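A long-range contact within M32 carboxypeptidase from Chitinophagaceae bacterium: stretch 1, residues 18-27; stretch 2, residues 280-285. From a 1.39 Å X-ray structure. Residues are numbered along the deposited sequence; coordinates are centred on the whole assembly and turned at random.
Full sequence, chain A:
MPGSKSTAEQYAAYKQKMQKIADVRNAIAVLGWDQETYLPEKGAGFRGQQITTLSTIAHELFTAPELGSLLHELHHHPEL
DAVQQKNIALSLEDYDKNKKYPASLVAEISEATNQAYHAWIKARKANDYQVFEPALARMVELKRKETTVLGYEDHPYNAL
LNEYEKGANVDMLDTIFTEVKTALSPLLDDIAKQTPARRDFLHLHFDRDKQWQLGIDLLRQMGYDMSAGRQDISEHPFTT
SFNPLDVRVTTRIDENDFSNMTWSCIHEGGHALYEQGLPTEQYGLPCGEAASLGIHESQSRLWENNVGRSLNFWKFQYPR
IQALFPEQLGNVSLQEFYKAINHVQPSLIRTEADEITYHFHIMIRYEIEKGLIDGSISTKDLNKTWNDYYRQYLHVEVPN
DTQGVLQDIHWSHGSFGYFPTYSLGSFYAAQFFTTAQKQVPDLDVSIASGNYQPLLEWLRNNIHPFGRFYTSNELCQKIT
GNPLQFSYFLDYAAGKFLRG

Stretch 1 (18-27) MQKIADVRNA
Stretch 2 (280-285) TEQYGL

A tight type II β turn packs against one flank of an α-helix, with a tyrosine at its corner reaching along the helix into a cluster of polar side chains. Residues 18-27 are helical throughout, with i to i+4 backbone hydrogen bonds. The turn runs from Q282 to L285, closed by L285 N to Q282 O (2.9 Å), with Y283 at phi/psi -50/128° and G284 at 84/-6°.

Q19 and G284 form the closest CA pair (CA to CA 4.9 Å), and G284 CA lies 3.6 Å from the side-chain CB of A22. A CB here would lie about 3.1 Å from M18 O and 3.2 Å from A22 CB, and the backbone angles themselves call for glycine. A water donates to both M18 O and G284 O (2.8 Å each), bridging the two backbones.

Y283 (chi1 173°, t; chi2 83°) carries its ring past A22, CE2 lying 3.8 Å from A22 CB. Its hydroxyl donates to D23 OD1 (OH to OD1 2.6 Å) near the ring plane and accepts from N26 ND2 (3.1 Å to OH); D23 and N26 are both m at chi1. At the other end of the tyrosine, Q19 (m, t) donates from NE2 to Y283 O (3.0 Å, 157°), tying the turn's backbone to the helix through a side chain. M18 (m, m, m) completes the contact, its CB 3.7 Å from CD2 of L285 (m, t).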

ATOM      1  N   MET A  18      15.862  21.071  -0.529  1.00 16.18           N
ATOM      2  CA  MET A  18      14.892  19.982  -0.506  1.00 15.84           C
ATOM      3  C   MET A  18      13.680  20.308  -1.363  1.00 16.17           C
ATOM      4  O   MET A  18      13.101  19.422  -1.998  1.00 15.01           O
ATOM      5  CB  MET A  18      14.448  19.711   0.930  1.00 15.37           C
ATOM      6  CG  MET A  18      15.571  19.259   1.852  1.00 17.54           C
ATOM      7  SD  MET A  18      16.498  17.838   1.238  1.00 18.28           S
ATOM      8  CE  MET A  18      15.272  16.552   1.459  1.00 20.45           C
ATOM      9  N   GLN A  19      13.279  21.576  -1.401  1.00 14.60           N
ATOM     10  CA  GLN A  19      12.106  21.915  -2.187  1.00 20.36           C
ATOM     11  C   GLN A  19      12.408  21.864  -3.678  1.00 13.97           C
ATOM     12  O   GLN A  19      11.549  21.460  -4.462  1.00 14.74           O
ATOM     13  CB  GLN A  19      11.519  23.236  -1.695  1.00 16.51           C
ATOM     14  CG  GLN A  19      10.961  23.037  -0.277  1.00 16.88           C
ATOM     15  CD  GLN A  19      10.188  24.217   0.253  1.00 23.83           C
ATOM     16  OE1 GLN A  19      10.432  25.363  -0.124  1.00 26.97           O
ATOM     17  NE2 GLN A  19       9.247  23.941   1.157  1.00 21.07           N
ATOM     18  N   LYS A  20      13.646  22.185  -4.073  1.00 15.60           N
ATOM     19  CA  LYS A  20      14.048  22.002  -5.470  1.00 16.64           C
ATOM     20  C   LYS A  20      14.010  20.524  -5.862  1.00 14.34           C
ATOM     21  O   LYS A  20      13.455  20.147  -6.914  1.00 14.95           O
ATOM     22  CB  LYS A  20      15.454  22.582  -5.653  1.00 18.99           C
ATOM     23  CG  LYS A  20      16.070  22.375  -7.029  1.00 16.28           C
ATOM     24  CD  LYS A  20      17.429  23.051  -7.078  1.00 17.51           C
ATOM     25  CE  LYS A  20      18.181  22.675  -8.337  1.00 20.93           C
ATOM     26  NZ  LYS A  20      19.541  23.291  -8.342  1.00 26.36           N
ATOM     27  N   ILE A  21      14.568  19.662  -4.997  1.00 13.78           N
ATOM     28  CA  ILE A  21      14.510  18.223  -5.252  1.00 13.49           C
ATOM     29  C   ILE A  21      13.063  17.765  -5.382  1.00 13.48           C
ATOM     30  O   ILE A  21      12.714  16.975  -6.268  1.00 13.14           O
ATOM     31  CB  ILE A  21      15.242  17.458  -4.136  1.00 13.92           C
ATOM     32  CG1 ILE A  21      16.749  17.714  -4.200  1.00 17.19           C
ATOM     33  CG2 ILE A  21      14.952  15.959  -4.218  1.00 16.08           C
ATOM     34  CD1 ILE A  21      17.440  17.410  -2.889  1.00 13.85           C
ATOM     35  N   ALA A  22      12.202  18.237  -4.480  1.00 13.90           N
ATOM     36  CA  ALA A  22      10.801  17.840  -4.518  1.00 15.01           C
ATOM     37  C   ALA A  22      10.123  18.317  -5.797  1.00 11.69           C
ATOM     38  O   ALA A  22       9.261  17.622  -6.342  1.00 11.62           O
ATOM     39  CB  ALA A  22      10.064  18.373  -3.286  1.00 15.34           C
ATOM     40  N   ASP A  23      10.480  19.512  -6.281  1.00 14.76           N
ATOM     41  CA  ASP A  23       9.929  19.985  -7.548  1.00 13.64           C
ATOM     42  C   ASP A  23      10.264  19.026  -8.678  1.00 13.18           C
ATOM     43  O   ASP A  23       9.398  18.696  -9.504  1.00 11.86           O
ATOM     44  CB  ASP A  23      10.479  21.373  -7.887  1.00 11.95           C
ATOM     45  CG  ASP A  23       9.900  22.461  -7.029  1.00 12.71           C
ATOM     46  OD1 ASP A  23       8.860  22.220  -6.368  1.00 15.22           O
ATOM     47  OD2 ASP A  23      10.467  23.568  -7.010  1.00 16.26           O
ATOM     48  N   VAL A  24      11.523  18.580  -8.740  1.00 15.60           N
ATOM     49  CA  VAL A  24      11.890  17.604  -9.768  1.00 13.55           C
ATOM     50  C   VAL A  24      11.120  16.299  -9.591  1.00 12.93           C
ATOM     51  O   VAL A  24      10.630  15.709 -10.565  1.00 12.21           O
ATOM     52  CB  VAL A  24      13.410  17.363  -9.795  1.00 12.17           C
ATOM     53  CG1 VAL A  24      13.751  16.399 -10.918  1.00 13.37           C
ATOM     54  CG2 VAL A  24      14.161  18.684  -9.983  1.00 13.02           C
ATOM     55  N   ARG A  25      11.021  15.809  -8.353  1.00 14.29           N
ATOM     56  CA  ARG A  25      10.361  14.520  -8.139  1.00 13.48           C
ATOM     57  C   ARG A  25       8.874  14.599  -8.465  1.00 11.79           C
ATOM     58  O   ARG A  25       8.297  13.666  -9.031  1.00 11.86           O
ATOM     59  CB  ARG A  25      10.607  14.029  -6.709  1.00 14.36           C
ATOM     60  CG  ARG A  25      12.072  13.720  -6.432  1.00 20.10           C
ATOM     61  CD  ARG A  25      12.279  12.607  -5.413  1.00 28.18           C
ATOM     62  NE  ARG A  25      13.707  12.389  -5.173  1.00 28.25           N
ATOM     63  CZ  ARG A  25      14.475  11.568  -5.889  1.00 30.94           C
ATOM     64  NH1 ARG A  25      13.958  10.875  -6.896  1.00 28.30           N
ATOM     65  NH2 ARG A  25      15.769  11.440  -5.599  1.00 33.08           N
ATOM     66  N   ASN A  26       8.250  15.736  -8.175  1.00 11.88           N
ATOM     67  CA  ASN A  26       6.846  15.886  -8.522  1.00 13.65           C
ATOM     68  C   ASN A  26       6.653  16.066 -10.023  1.00 11.65           C
ATOM     69  O   ASN A  26       5.639  15.616 -10.566  1.00 13.69           O
ATOM     70  CB  ASN A  26       6.234  17.028  -7.717  1.00 12.13           C
ATOM     71  CG  ASN A  26       6.005  16.628  -6.276  1.00 12.60           C
ATOM     72  OD1 ASN A  26       5.403  15.576  -6.006  1.00 14.07           O
ATOM     73  ND2 ASN A  26       6.490  17.438  -5.348  1.00 14.25           N
ATOM     74  N   ALA A  27       7.620  16.678 -10.721  1.00 12.47           N
ATOM     75  CA  ALA A  27       7.546  16.694 -12.181  1.00 12.81           C
ATOM     76  C   ALA A  27       7.586  15.276 -12.731  1.00 12.02           C
ATOM     77  O   ALA A  27       6.839  14.928 -13.654  1.00 13.10           O
ATOM     78  CB  ALA A  27       8.706  17.517 -12.757  1.00 11.07           C
ATOM     79  N   THR A 280       1.249  21.938   3.526  1.00 12.63           N
ATOM     80  CA  THR A 280       1.937  22.548   2.394  1.00 14.31           C
ATOM     81  C   THR A 280       3.242  23.212   2.809  1.00 13.57           C
ATOM     82  O   THR A 280       4.193  23.238   2.019  1.00 15.90           O
ATOM     83  CB  THR A 280       1.020  23.537   1.667  1.00 12.89           C
ATOM     84  OG1 THR A 280       0.531  24.508   2.598  1.00 19.98           O
ATOM     85  CG2 THR A 280      -0.144  22.808   1.052  1.00 16.02           C
ATOM     86  N   GLU A 281       3.323  23.732   4.039  1.00 16.08           N
ATOM     87  CA  GLU A 281       4.550  24.386   4.488  1.00 16.88           C
ATOM     88  C   GLU A 281       5.704  23.406   4.662  1.00 14.84           C
ATOM     89  O   GLU A 281       6.862  23.840   4.737  1.00 16.89           O
ATOM     90  CB  GLU A 281       4.314  25.146   5.793  1.00 20.97           C
ATOM     91  CG  GLU A 281       5.207  26.372   5.969  1.00 37.52           C
ATOM     92  CD  GLU A 281       5.083  27.365   4.819  1.00 49.65           C
ATOM     93  OE1 GLU A 281       3.962  27.537   4.288  1.00 52.45           O
ATOM     94  OE2 GLU A 281       6.112  27.971   4.445  1.00 53.01           O
ATOM     95  N   GLN A 282       5.411  22.105   4.732  1.00 14.65           N
ATOM     96  CA  GLN A 282       6.417  21.066   4.860  1.00 15.11           C
ATOM     97  C   GLN A 282       6.713  20.374   3.545  1.00 17.17           C
ATOM     98  O   GLN A 282       7.349  19.315   3.542  1.00 14.76           O
ATOM     99  CB  GLN A 282       5.971  20.040   5.903  1.00 14.09           C
ATOM    100  CG  GLN A 282       5.954  20.595   7.284  1.00 14.07           C
ATOM    101  CD  GLN A 282       7.339  20.879   7.806  1.00 17.74           C
ATOM    102  OE1 GLN A 282       8.225  20.017   7.742  1.00 17.95           O
ATOM    103  NE2 GLN A 282       7.536  22.076   8.358  1.00 21.24           N
ATOM    104  N   TYR A 283       6.269  20.955   2.433  1.00 17.19           N
ATOM    105  CA  TYR A 283       6.524  20.408   1.108  1.00 15.91           C
ATOM    106  C   TYR A 283       8.005  20.087   0.933  1.00 16.62           C
ATOM    107  O   TYR A 283       8.868  20.926   1.200  1.00 15.96           O
ATOM    108  CB  TYR A 283       6.118  21.479   0.104  1.00 13.32           C
ATOM    109  CG  TYR A 283       6.461  21.189  -1.343  1.00 13.00           C
ATOM    110  CD1 TYR A 283       5.631  20.398  -2.118  1.00 14.73           C
ATOM    111  CD2 TYR A 283       7.611  21.719  -1.937  1.00 13.92           C
ATOM    112  CE1 TYR A 283       5.918  20.142  -3.446  1.00 14.18           C
ATOM    113  CE2 TYR A 283       7.899  21.464  -3.264  1.00 13.95           C
ATOM    114  CZ  TYR A 283       7.057  20.676  -4.007  1.00 13.18           C
ATOM    115  OH  TYR A 283       7.345  20.430  -5.324  1.00 14.81           O
ATOM    116  N   GLY A 284       8.298  18.861   0.507  1.00 14.05           N
ATOM    117  CA  GLY A 284       9.671  18.455   0.275  1.00 15.70           C
ATOM    118  C   GLY A 284      10.432  17.975   1.490  1.00 13.76           C
ATOM    119  O   GLY A 284      11.562  17.497   1.339  1.00 14.60           O
ATOM    120  N   LEU A 285       9.855  18.059   2.686  1.00 13.16           N
ATOM    121  CA  LEU A 285      10.549  17.752   3.929  1.00 12.41           C
ATOM    122  C   LEU A 285       9.932  16.524   4.579  1.00 12.97           C
ATOM    123  O   LEU A 285       8.763  16.200   4.336  1.00 12.49           O
ATOM    124  CB  LEU A 285      10.442  18.937   4.899  1.00 12.66           C
ATOM    125  CG  LEU A 285      10.706  20.316   4.289  1.00 13.41           C
ATOM    126  CD1 LEU A 285      10.607  21.412   5.346  1.00 15.02           C
ATOM    127  CD2 LEU A 285      12.092  20.358   3.668  1.00 15.87           C
TER
HETATM  128  O   HOH W   1      12.625  16.756  -1.163  1.00 15.62           O